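Local coordinates for protein gamma-glutamyltranspeptidase (Ggt) (Helicobacter pylori 26695, PDB 5BPK) that forms the large subunit of an Ntn-hydrolase that probably cleaves gamma-glutamyl compounds such as glutathione and passes the gamma-glutamyl group to water or an acceptor, at residues Ala134-Thr139 with Gly249-Glu254; Tyr274-Met279 with His288-Leu293; Met279-Ser284 with Val336-Asp341; Asn311-Ala316 with Asp359-Ser364; Arg326-Gly331 with Ile367-Gly372. All coordinates share one frame; numbering follows the deposited sequence. Where two conformers were deposited one is given.

Contact 1: Ala134-Thr139 with Gly249-Glu254; sequences AGVPGT and GIITKE
I251 plugs against the backbone of A134, G135 and V136 in a buried apolar contact between two loops of the Ntn-hydrolase fold. One loop follows strand 97-102 and leads into helix 139-150; the other runs from helix 234-246 to the short helix 253-257. Across this contact I251 does nearly all the work on its side. CG1 stands anti to the carbonyl carbon (chi1 -65°) and the chain is extended beyond it (chi2 169°), which sends CD1 straight at the first loop. I251 CD1 sits 4.1 Å from A134 CB, while I251 CG1 meets V136 CG2 at 4.4 Å. Away from the loop, I251 rests on I240 and M244 of helix 234-246 and on P107, so it joins that helix to the loop before helix 139-150. The partner subunit reaches the same place: its N38 accepts a hydrogen bond from G135 N. Directly after I251, T252 takes the N-cap position of helix 253-257, though its OG1 receives E254 N only weakly, at 3.2 Å and with a bent angle of 122°. Between the two loops the nearest approaches are made by I251 CD1 to two peptide oxygens, 3.6 Å to G135 O and 3.7 Å to A134 O.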
# COMPACT_ATOMS: atom_id res chain seq x y z
N ALA A 134 -2.72 10.00 -14.30
CA ALA A 134 -3.57 8.87 -13.88
C ALA A 134 -3.42 7.61 -14.73
O ALA A 134 -3.44 7.68 -15.97
CB ALA A 134 -5.03 9.28 -13.86
N GLY A 135 -3.29 6.47 -14.06
CA GLY A 135 -3.50 5.17 -14.68
C GLY A 135 -4.98 4.79 -14.65
O GLY A 135 -5.78 5.41 -13.95
N VAL A 136 -5.34 3.77 -15.42
CA VAL A 136 -6.73 3.30 -15.47
C VAL A 136 -7.11 2.69 -14.11
O VAL A 136 -6.47 1.74 -13.69
CB VAL A 136 -6.93 2.26 -16.59
CG1 VAL A 136 -8.40 1.92 -16.70
CG2 VAL A 136 -6.40 2.78 -17.93
N PRO A 137 -8.14 3.24 -13.42
CA PRO A 137 -8.45 2.75 -12.07
C PRO A 137 -8.86 1.27 -12.00
O PRO A 137 -9.65 0.80 -12.84
CB PRO A 137 -9.64 3.61 -11.65
CG PRO A 137 -9.47 4.89 -12.44
CD PRO A 137 -8.94 4.43 -13.77
N GLY A 138 -8.34 0.58 -10.99
CA GLY A 138 -8.62 -0.83 -10.76
C GLY A 138 -9.45 -1.16 -9.54
O GLY A 138 -9.93 -2.28 -9.43
N THR A 139 -9.61 -0.21 -8.61
CA THR A 139 -10.27 -0.51 -7.32
C THR A 139 -11.66 -1.12 -7.45
O THR A 139 -11.94 -2.11 -6.79
CB THR A 139 -10.33 0.72 -6.43
OG1 THR A 139 -8.98 1.07 -6.10
CG2 THR A 139 -11.16 0.50 -5.16
N GLY A 249 -5.93 14.76 -20.52
CA GLY A 249 -5.70 13.37 -20.14
C GLY A 249 -5.94 12.45 -21.32
O GLY A 249 -6.40 12.89 -22.37
N ILE A 250 -5.68 11.15 -21.13
CA ILE A 250 -5.76 10.19 -22.22
C ILE A 250 -6.62 8.94 -21.97
O ILE A 250 -6.76 8.09 -22.85
CB ILE A 250 -4.34 9.76 -22.69
CG1 ILE A 250 -3.53 9.13 -21.55
CG2 ILE A 250 -3.58 10.94 -23.28
CD1 ILE A 250 -2.28 8.40 -22.04
N ILE A 251 -7.21 8.81 -20.78
CA ILE A 251 -8.05 7.65 -20.49
C ILE A 251 -9.38 7.77 -21.23
O ILE A 251 -10.02 8.83 -21.21
CB ILE A 251 -8.29 7.46 -18.98
CG1 ILE A 251 -6.96 7.15 -18.29
CG2 ILE A 251 -9.30 6.33 -18.72
CD1 ILE A 251 -7.01 7.22 -16.79
N THR A 252 -9.76 6.68 -21.88
CA THR A 252 -10.94 6.63 -22.72
C THR A 252 -11.89 5.52 -22.28
O THR A 252 -11.55 4.68 -21.44
CB THR A 252 -10.56 6.33 -24.18
OG1 THR A 252 -9.97 5.03 -24.26
CG2 THR A 252 -9.59 7.37 -24.72
N LYS A 253 -13.07 5.49 -22.88
CA LYS A 253 -14.01 4.39 -22.66
C LYS A 253 -13.39 3.03 -23.02
O LYS A 253 -13.73 2.02 -22.41
CB LYS A 253 -15.31 4.62 -23.44
CG LYS A 253 -16.20 5.68 -22.81
CD LYS A 253 -17.51 5.83 -23.57
CE LYS A 253 -17.33 6.61 -24.86
NZ LYS A 253 -18.64 6.94 -25.50
N GLU A 254 -12.50 3.01 -24.01
CA GLU A 254 -11.83 1.77 -24.41
C GLU A 254 -10.90 1.27 -23.30
O GLU A 254 -10.85 0.07 -23.01
CB GLU A 254 -11.05 1.94 -25.71
CG GLU A 254 -10.56 0.60 -26.29
CD GLU A 254 -9.76 0.74 -27.57
OE1 GLU A 254 -9.55 1.88 -28.05
OE2 GLU A 254 -9.33 -0.31 -28.10

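Contact 2: Tyr274-Met279 with His288-Leu293; sequences YKIISM and HLIQIL
I276 projects from strand 274-278 and packs against L289, I290 and L293 on helix 285-296. Its two branches share the work. CG2, anti to the backbone N, lies 3.9 Å from I290 CG1 and 4.1 Å from L289 CD2, whereas CG1 turns the other way to reach L293 CD1 at 4.2 Å. I276 and I290 lie alongside each other, pointing opposite ways; against L289 and L293 the isoleucine runs aslant. One step of the pleat further on, S278 presents its OG alongside L289 CD2 at 3.8 Å. The polar partner of this OG is T77 OG1 of the partner subunit, to which it is hydrogen-bonded. On the helix side away from the strand, H288 ND1 donates to Q291 OE1 (2.8 Å, 164°), with the oxygen almost exactly in the imidazole plane. Q291 NE2 in turn bonds D325 of helix 309-329, so this polar pair links the two helices. The segment axes are 9.5 Å apart and close to antiparallel, at 153°. A helix lying on an antiparallel sheet that runs on into the partner subunit fits the layered alpha-beta-beta-alpha core of Ntn-hydrolases.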
# COMPACT_ATOMS: atom_id res chain seq x y z
N TYR A 274 7.88 -19.91 10.03
CA TYR A 274 6.65 -19.26 9.58
C TYR A 274 6.66 -19.07 8.07
O TYR A 274 7.72 -18.83 7.48
CB TYR A 274 6.48 -17.89 10.25
CG TYR A 274 6.35 -17.94 11.76
CD1 TYR A 274 7.48 -17.96 12.58
CD2 TYR A 274 5.10 -17.95 12.37
CE1 TYR A 274 7.37 -18.00 13.97
CE2 TYR A 274 4.97 -17.99 13.76
CZ TYR A 274 6.11 -18.02 14.55
OH TYR A 274 6.00 -18.05 15.92
N LYS A 275 5.48 -19.14 7.45
CA LYS A 275 5.35 -18.93 6.01
C LYS A 275 4.93 -17.49 5.77
O LYS A 275 4.00 -16.99 6.41
CB LYS A 275 4.33 -19.90 5.41
CG LYS A 275 4.28 -19.91 3.90
CD LYS A 275 3.16 -20.79 3.37
CE LYS A 275 3.49 -22.26 3.46
NZ LYS A 275 2.45 -23.11 2.78
N ILE A 276 5.65 -16.83 4.87
CA ILE A 276 5.38 -15.44 4.50
C ILE A 276 4.67 -15.44 3.15
O ILE A 276 5.20 -15.98 2.18
CB ILE A 276 6.70 -14.62 4.37
CG1 ILE A 276 7.61 -14.78 5.60
CG2 ILE A 276 6.37 -13.14 4.12
CD1 ILE A 276 6.98 -14.34 6.92
N ILE A 277 3.46 -14.87 3.11
CA ILE A 277 2.65 -14.76 1.89
C ILE A 277 2.50 -13.27 1.58
O ILE A 277 1.90 -12.54 2.37
CB ILE A 277 1.23 -15.37 2.08
CG1 ILE A 277 1.32 -16.79 2.64
CG2 ILE A 277 0.42 -15.32 0.76
CD1 ILE A 277 1.92 -17.80 1.69
N SER A 278 3.02 -12.83 0.45
CA SER A 278 2.99 -11.40 0.13
C SER A 278 2.81 -11.13 -1.36
O SER A 278 2.65 -12.07 -2.16
CB SER A 278 4.23 -10.71 0.70
OG SER A 278 4.09 -9.29 0.70
N MET A 279 2.79 -9.85 -1.73
CA MET A 279 2.42 -9.48 -3.09
C MET A 279 3.55 -9.59 -4.09
O MET A 279 4.65 -9.07 -3.88
CB MET A 279 1.84 -8.08 -3.16
CG MET A 279 1.25 -7.76 -4.52
SD MET A 279 -0.17 -8.81 -4.92
CE MET A 279 -0.02 -8.88 -6.72
N HIS A 288 11.03 -8.23 -2.04
CA HIS A 288 12.08 -7.66 -1.20
C HIS A 288 11.86 -7.90 0.30
O HIS A 288 12.83 -8.02 1.05
CB HIS A 288 12.32 -6.18 -1.51
CG HIS A 288 12.72 -5.95 -2.93
ND1 HIS A 288 13.76 -6.62 -3.53
CD2 HIS A 288 12.20 -5.13 -3.88
CE1 HIS A 288 13.87 -6.23 -4.79
NE2 HIS A 288 12.93 -5.33 -5.02
N LEU A 289 10.60 -7.97 0.73
CA LEU A 289 10.27 -8.33 2.11
C LEU A 289 10.88 -9.69 2.43
O LEU A 289 11.58 -9.85 3.42
CB LEU A 289 8.75 -8.40 2.28
CG LEU A 289 8.23 -9.04 3.56
CD1 LEU A 289 8.78 -8.32 4.77
CD2 LEU A 289 6.69 -9.07 3.53
N ILE A 290 10.66 -10.65 1.54
CA ILE A 290 11.13 -12.02 1.75
C ILE A 290 12.66 -12.09 1.63
O ILE A 290 13.31 -12.78 2.41
CB ILE A 290 10.42 -12.99 0.77
CG1 ILE A 290 8.97 -13.18 1.21
CG2 ILE A 290 11.15 -14.35 0.67
CD1 ILE A 290 8.07 -13.76 0.16
N GLN A 291 13.21 -11.38 0.65
CA GLN A 291 14.66 -11.25 0.48
C GLN A 291 15.35 -10.75 1.76
O GLN A 291 16.34 -11.33 2.21
CB GLN A 291 14.96 -10.29 -0.69
CG GLN A 291 16.44 -10.05 -0.98
CD GLN A 291 16.66 -9.08 -2.14
OE1 GLN A 291 15.71 -8.49 -2.67
NE2 GLN A 291 17.92 -8.90 -2.51
N ILE A 292 14.82 -9.67 2.34
CA ILE A 292 15.46 -9.03 3.50
C ILE A 292 15.35 -9.94 4.74
O ILE A 292 16.32 -10.15 5.47
CB ILE A 292 14.87 -7.62 3.76
CG1 ILE A 292 15.21 -6.67 2.61
CG2 ILE A 292 15.41 -7.04 5.05
CD1 ILE A 292 14.30 -5.46 2.52
N LEU A 293 14.17 -10.50 4.96
CA LEU A 293 13.99 -11.53 5.98
C LEU A 293 14.96 -12.71 5.80
O LEU A 293 15.52 -13.21 6.78
CB LEU A 293 12.54 -12.03 6.01
CG LEU A 293 11.53 -11.06 6.65
CD1 LEU A 293 10.09 -11.54 6.49
CD2 LEU A 293 11.83 -10.80 8.14

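Contact 3: Met279-Ser284 with Val336-Asp341; sequences MSPPSS and VSVPVD
P281 makes the apolar contact, pushing the far end of its ring between V338 and V340. Its CG is 3.7 Å from V340 CG2 and 4.0 Å from V338 CG1, and V340 CG2 also touches P281 CD at 3.8 Å. Each valine offers a different branch: V338 swings CG1 anti to its backbone N (chi1 -177°), while V340 uses the methyl that lies beside its own N. In both pairs the side chains cross obliquely. A333 lies against P281 and V338, and V267 of strand 262-271 against V340.

Backbone turns present these groups. The peptide between P281 and P282 is cis, and S283 N bonds back to S280 O at 3.0 Å, giving a type VIa turn with the cis proline at its third position. This turn carries the chain from strand 274-278 of the Ntn-hydrolase sheet towards helix 285-296. Across from it, P339 centres an inverse gamma turn whose V340 N to V338 O bond, 2.9 Å, is weak; the same proline occupies the N-cap position of helix 340-343.

Polar bonds tie the rest of the loop down: S280 OG bonds K265 O of strand 262-271, and S283 OG caps the next helix through G285 N. To the partner subunit, S283 OG also bonds M74 O and S284 OG pairs with S72 O.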
# COMPACT_ATOMS: atom_id res chain seq x y z
N MET A 279 2.79 -9.85 -1.73
CA MET A 279 2.42 -9.48 -3.09
C MET A 279 3.55 -9.59 -4.09
O MET A 279 4.65 -9.07 -3.88
CB MET A 279 1.84 -8.08 -3.16
CG MET A 279 1.25 -7.76 -4.52
SD MET A 279 -0.17 -8.81 -4.92
CE MET A 279 -0.02 -8.88 -6.72
N SER A 280 3.23 -10.27 -5.18
CA SER A 280 4.13 -10.53 -6.29
C SER A 280 4.08 -9.38 -7.31
O SER A 280 3.30 -8.44 -7.14
CB SER A 280 3.66 -11.82 -6.95
OG SER A 280 2.24 -11.82 -7.13
N PRO A 281 4.90 -9.45 -8.38
CA PRO A 281 4.80 -8.42 -9.40
C PRO A 281 3.37 -8.26 -9.89
O PRO A 281 2.68 -9.26 -10.11
CB PRO A 281 5.74 -8.93 -10.49
CG PRO A 281 6.84 -9.58 -9.69
CD PRO A 281 6.09 -10.30 -8.59
N PRO A 282 2.91 -7.02 -10.10
CA PRO A 282 3.65 -5.77 -10.28
C PRO A 282 4.02 -5.00 -9.01
O PRO A 282 4.46 -3.85 -9.12
CB PRO A 282 2.71 -4.95 -11.15
CG PRO A 282 1.38 -5.36 -10.69
CD PRO A 282 1.49 -6.83 -10.41
N SER A 283 3.88 -5.60 -7.84
CA SER A 283 4.58 -5.07 -6.67
C SER A 283 5.98 -5.69 -6.54
O SER A 283 6.19 -6.84 -6.89
CB SER A 283 3.81 -5.29 -5.39
OG SER A 283 4.40 -4.53 -4.37
N SER A 284 6.91 -4.89 -6.02
CA SER A 284 8.22 -5.35 -5.60
C SER A 284 8.19 -5.72 -4.11
O SER A 284 9.15 -6.31 -3.60
CB SER A 284 9.24 -4.21 -5.79
OG SER A 284 8.97 -3.14 -4.89
N VAL A 336 8.09 -7.49 -18.66
CA VAL A 336 9.53 -7.67 -18.48
C VAL A 336 9.80 -8.92 -17.65
O VAL A 336 8.92 -9.43 -16.95
CB VAL A 336 10.18 -6.43 -17.81
CG1 VAL A 336 9.92 -5.18 -18.63
CG2 VAL A 336 9.66 -6.23 -16.38
N SER A 337 11.02 -9.44 -17.76
CA SER A 337 11.42 -10.62 -17.01
C SER A 337 11.86 -10.19 -15.61
O SER A 337 12.81 -9.42 -15.47
CB SER A 337 12.56 -11.34 -17.72
OG SER A 337 12.10 -11.94 -18.92
N VAL A 338 11.19 -10.72 -14.59
CA VAL A 338 11.48 -10.36 -13.20
C VAL A 338 11.97 -11.60 -12.47
O VAL A 338 11.23 -12.59 -12.37
CB VAL A 338 10.24 -9.78 -12.48
CG1 VAL A 338 10.62 -9.36 -11.05
CG2 VAL A 338 9.66 -8.63 -13.27
N PRO A 339 13.23 -11.58 -11.98
CA PRO A 339 13.83 -12.78 -11.40
C PRO A 339 13.43 -12.99 -9.93
O PRO A 339 14.28 -13.06 -9.04
CB PRO A 339 15.33 -12.49 -11.53
CG PRO A 339 15.42 -11.01 -11.40
CD PRO A 339 14.23 -10.51 -12.15
N VAL A 340 12.13 -13.14 -9.70
CA VAL A 340 11.61 -13.24 -8.34
C VAL A 340 12.25 -14.42 -7.62
O VAL A 340 12.73 -14.26 -6.50
CB VAL A 340 10.07 -13.39 -8.31
CG1 VAL A 340 9.57 -13.67 -6.87
CG2 VAL A 340 9.39 -12.15 -8.89
N ASP A 341 12.29 -15.57 -8.28
CA ASP A 341 12.82 -16.79 -7.68
C ASP A 341 14.28 -16.64 -7.27
O ASP A 341 14.68 -17.18 -6.24
CB ASP A 341 12.66 -17.99 -8.63
CG ASP A 341 11.22 -18.52 -8.68
OD1 ASP A 341 10.38 -18.11 -7.85
OD2 ASP A 341 10.94 -19.36 -9.56

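Contact 4: Asn311-Ala316 with Asp359-Ser364; sequences NIHIAA and DTVTPS
H313 reaches out from helix 309-329 to meet T360 and V361 in the loop that follows helix 346-354 and runs alongside helix 309-329 in the same direction. The imidazole contributes the largest share of buried surface. With CG anti to the backbone N (chi1 176°), the ring is carried away from the helix and turns its CE1-NE2 edge to the loop. T360 takes part through its backbone, while its CB points away from the helix: T360 O lies near the ring plane, 3.1 Å from H313 CE1 and 3.2 Å from H313 NE2. V361 adds a looser apolar touch, CG1 to H313 CE1 at 4.2 Å, arriving obliquely to the ring. The valine also packs on E317 and R320, one and two turns further along the same helix, and on Y153 of the partner subunit. At both nitrogens the imidazole has partners beyond the two segments, NE2 at Q357 O and ND1 at the hydroxyl of Y153 of the partner subunit. Since a peptide oxygen can only accept, NE2 must carry a hydrogen; that bond fixes the ring's rotation, and with T360 O beside the same CE1-NE2 edge, two peptide oxygens gather at one edge of the imidazole.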
# COMPACT_ATOMS: atom_id res chain seq x y z
N ASN A 311 21.81 -5.79 15.28
CA ASN A 311 20.64 -6.29 14.57
C ASN A 311 20.16 -5.30 13.51
O ASN A 311 19.83 -5.71 12.39
CB ASN A 311 19.53 -6.63 15.55
CG ASN A 311 19.84 -7.84 16.41
OD1 ASN A 311 20.80 -8.59 16.16
ND2 ASN A 311 19.03 -8.06 17.43
N ILE A 312 20.16 -4.02 13.86
CA ILE A 312 19.79 -2.94 12.93
C ILE A 312 20.74 -2.94 11.72
O ILE A 312 20.30 -2.79 10.56
CB ILE A 312 19.79 -1.57 13.64
CG1 ILE A 312 18.69 -1.52 14.71
CG2 ILE A 312 19.64 -0.41 12.64
CD1 ILE A 312 18.79 -0.34 15.65
N HIS A 313 22.03 -3.13 12.01
CA HIS A 313 23.08 -3.21 10.97
C HIS A 313 22.82 -4.33 9.96
O HIS A 313 22.84 -4.10 8.74
CB HIS A 313 24.45 -3.38 11.65
CG HIS A 313 25.59 -3.56 10.69
ND1 HIS A 313 25.75 -2.77 9.57
CD2 HIS A 313 26.64 -4.41 10.71
CE1 HIS A 313 26.85 -3.14 8.94
NE2 HIS A 313 27.41 -4.13 9.61
N ILE A 314 22.53 -5.53 10.45
CA ILE A 314 22.25 -6.65 9.56
C ILE A 314 21.04 -6.35 8.67
O ILE A 314 21.08 -6.52 7.44
CB ILE A 314 22.04 -7.95 10.35
CG1 ILE A 314 23.35 -8.39 11.01
CG2 ILE A 314 21.52 -9.05 9.45
CD1 ILE A 314 23.18 -9.45 12.08
N ALA A 315 19.95 -5.88 9.29
CA ALA A 315 18.74 -5.51 8.54
C ALA A 315 19.00 -4.41 7.51
O ALA A 315 18.52 -4.50 6.37
CB ALA A 315 17.64 -5.06 9.50
N ALA A 316 19.72 -3.37 7.92
CA ALA A 316 19.96 -2.21 7.06
C ALA A 316 20.83 -2.57 5.86
O ALA A 316 20.61 -2.05 4.76
CB ALA A 316 20.58 -1.06 7.87
N ASP A 359 31.79 -4.29 11.81
CA ASP A 359 32.21 -2.95 12.20
C ASP A 359 32.03 -1.88 11.13
O ASP A 359 32.35 -0.71 11.37
CB ASP A 359 33.69 -2.98 12.65
CG ASP A 359 34.62 -3.57 11.60
OD1 ASP A 359 34.13 -4.13 10.59
OD2 ASP A 359 35.86 -3.49 11.78
N THR A 360 31.52 -2.27 9.96
CA THR A 360 31.45 -1.35 8.84
C THR A 360 30.29 -1.64 7.88
O THR A 360 29.73 -2.74 7.84
CB THR A 360 32.79 -1.31 8.05
OG1 THR A 360 32.81 -0.15 7.21
CG2 THR A 360 32.99 -2.57 7.22
N VAL A 361 29.93 -0.61 7.12
CA VAL A 361 28.89 -0.70 6.10
C VAL A 361 29.54 -0.85 4.72
O VAL A 361 30.74 -0.61 4.54
CB VAL A 361 28.02 0.57 6.11
CG1 VAL A 361 27.36 0.74 7.47
CG2 VAL A 361 28.83 1.81 5.76
N THR A 362 28.73 -1.25 3.75
CA THR A 362 29.11 -1.14 2.34
C THR A 362 28.39 0.10 1.83
O THR A 362 27.17 0.12 1.78
CB THR A 362 28.71 -2.39 1.54
OG1 THR A 362 29.38 -3.55 2.07
CG2 THR A 362 29.05 -2.24 0.05
N PRO A 363 29.14 1.15 1.47
CA PRO A 363 28.43 2.32 0.96
C PRO A 363 27.62 1.99 -0.30
O PRO A 363 28.01 1.12 -1.08
CB PRO A 363 29.54 3.32 0.63
CG PRO A 363 30.78 2.56 0.62
CD PRO A 363 30.60 1.33 1.44
N SER A 364 26.52 2.70 -0.49
CA SER A 364 25.65 2.48 -1.64
C SER A 364 26.39 2.64 -2.97
O SER A 364 26.08 1.95 -3.94
CB SER A 364 24.47 3.43 -1.57
OG SER A 364 23.66 3.11 -0.46

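Contact 5: Arg326-Gly331 with Ile367-Gly372; sequences RSVYMG and IKPGMG. With EDO (1,2-ethanediol), chain Q.
The Y329 ring meets G370 edge-on: the peptide nitrogen G370 N lies in the ring plane, 3.6 Å from Y329 CE2. One ring face has V328 CG1 above it in the conformer given, 4.0 Å from the plane and displaced towards the rim. The same Y329 CE2 also touches P369 CB at 4.0 Å, and the hydroxyl makes a weak bond, Y329 OH to P369 O at 3.3 Å. The other flat group, the R326 guanidinium, faces elsewhere; its NH1 bonds O1 of a 1,2-ethanediol at 3.2 Å and 160°, in the guanidinium plane. The diol, probably from the crystallisation liquor, also bonds L56 O of the partner subunit.

In the fold, the last turn of helix 309-329 here meets the C-terminal tail of the large subunit. The tail folds into a type II turn over K368-M371, with P369 and G370 at its two corners and M371 N bonded to K368 O at 2.8 Å. D325 of the helix accepts from G370 N. In this conformer V328 lies crosswise to P369, with V328 CG2 close on P369 CG, but V328 has a second conformer, which makes the tightness of that touch doubtful. R326 NE is directed to S284 OG, a weak bond.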
# COMPACT_ATOMS: atom_id res chain seq x y z
N ARG A 326 16.03 -3.76 -6.57
CA ARG A 326 14.75 -3.22 -7.03
C ARG A 326 14.88 -2.31 -8.24
O ARG A 326 14.09 -2.39 -9.18
CB ARG A 326 14.08 -2.43 -5.89
CG ARG A 326 12.65 -1.97 -6.17
CD ARG A 326 12.21 -0.97 -5.10
NE ARG A 326 10.77 -0.70 -5.19
CZ ARG A 326 10.18 0.15 -6.04
NH1 ARG A 326 10.88 0.87 -6.90
NH2 ARG A 326 8.85 0.29 -6.02
N SER A 327 15.90 -1.46 -8.22
CA SER A 327 16.11 -0.43 -9.23
C SER A 327 16.38 -0.96 -10.65
O SER A 327 16.19 -0.23 -11.63
CB SER A 327 17.25 0.51 -8.82
OG SER A 327 18.51 -0.10 -9.01
N VAL A 328 16.84 -2.21 -10.74
CA VAL A 328 17.18 -2.84 -12.01
C VAL A 328 16.19 -3.94 -12.40
O VAL A 328 15.73 -3.99 -13.55
CB VAL A 328 18.59 -3.47 -11.94
CG1 VAL A 328 18.90 -4.22 -13.21
CG2 VAL A 328 19.63 -2.39 -11.66
N TYR A 329 15.86 -4.81 -11.45
CA TYR A 329 15.16 -6.07 -11.76
C TYR A 329 13.64 -6.04 -11.74
O TYR A 329 13.02 -6.96 -12.29
CB TYR A 329 15.64 -7.18 -10.84
CG TYR A 329 17.13 -7.46 -10.94
CD1 TYR A 329 17.70 -7.93 -12.12
CD2 TYR A 329 17.95 -7.29 -9.84
CE1 TYR A 329 19.07 -8.20 -12.20
CE2 TYR A 329 19.30 -7.55 -9.90
CZ TYR A 329 19.85 -8.00 -11.08
OH TYR A 329 21.21 -8.25 -11.12
N MET A 330 13.04 -5.02 -11.14
CA MET A 330 11.61 -5.07 -10.84
C MET A 330 10.74 -4.20 -11.76
O MET A 330 11.05 -3.04 -12.06
CB MET A 330 11.38 -4.73 -9.36
CG MET A 330 12.21 -5.60 -8.42
SD MET A 330 11.89 -7.39 -8.46
CE MET A 330 10.18 -7.48 -7.96
N GLY A 331 9.64 -4.81 -12.20
CA GLY A 331 8.62 -4.17 -13.04
C GLY A 331 7.46 -5.13 -13.19
O GLY A 331 7.42 -6.18 -12.56
N ILE A 367 27.60 -0.77 -4.10
CA ILE A 367 26.64 -1.85 -4.26
C ILE A 367 26.39 -2.11 -5.74
O ILE A 367 26.26 -1.17 -6.53
CB ILE A 367 25.31 -1.52 -3.56
CG1 ILE A 367 25.51 -1.45 -2.05
CG2 ILE A 367 24.23 -2.57 -3.92
CD1 ILE A 367 25.85 -2.81 -1.39
N LYS A 368 26.35 -3.38 -6.10
CA LYS A 368 26.00 -3.81 -7.45
C LYS A 368 24.68 -4.58 -7.37
O LYS A 368 24.56 -5.51 -6.58
CB LYS A 368 27.09 -4.69 -8.05
CG LYS A 368 28.48 -4.06 -8.03
N PRO A 369 23.70 -4.20 -8.20
CA PRO A 369 22.51 -5.02 -8.29
C PRO A 369 22.82 -6.50 -8.57
O PRO A 369 23.64 -6.82 -9.46
CB PRO A 369 21.74 -4.39 -9.43
CG PRO A 369 22.14 -2.97 -9.39
CD PRO A 369 23.57 -2.95 -8.96
N GLY A 370 22.21 -7.39 -7.79
CA GLY A 370 22.45 -8.82 -7.85
C GLY A 370 23.81 -9.26 -7.35
O GLY A 370 24.17 -10.43 -7.51
N MET A 371 24.53 -8.33 -6.71
CA MET A 371 25.94 -8.50 -6.35
C MET A 371 26.81 -8.80 -7.57
O MET A 371 27.91 -9.34 -7.44
CB MET A 371 26.11 -9.58 -5.27
CG MET A 371 25.33 -9.28 -3.99
SD MET A 371 25.77 -10.35 -2.62
CE MET A 371 24.76 -11.80 -2.92
N GLY A 372 26.31 -8.43 -8.75
CA GLY A 372 26.98 -8.71 -10.02
C GLY A 372 27.02 -10.17 -10.43
O GLY A 372 27.77 -10.54 -11.34
C1 EDO Q . 10.54 4.27 -9.12
O1 EDO Q . 10.07 2.91 -9.20
C2 EDO Q . 10.22 5.06 -10.39
O2 EDO Q . 11.33 5.90 -10.76

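In the fold
Contact 1 stands apart: its centre is about 23 Å from that of contact 3, about 31 Å from those of contacts 2 and 5 and about 42 Å from that of contact 4, and it closes along the chain before the others open. Contacts 2 to 5 are connected. Contacts 2 and 3 share M279, where strand 274-278 passes into the loop before helix 285-296. Helix 309-329 serves contact 4 near its start and contact 5 at its end, centres about 18 Å apart, and their tail segments touch through T362 and I367. H288 joins contacts 2 and 5 by packing on R326 and M330. The tail is thus laid along helix 309-329, while 336-341 packs on the loop after strand 274-278.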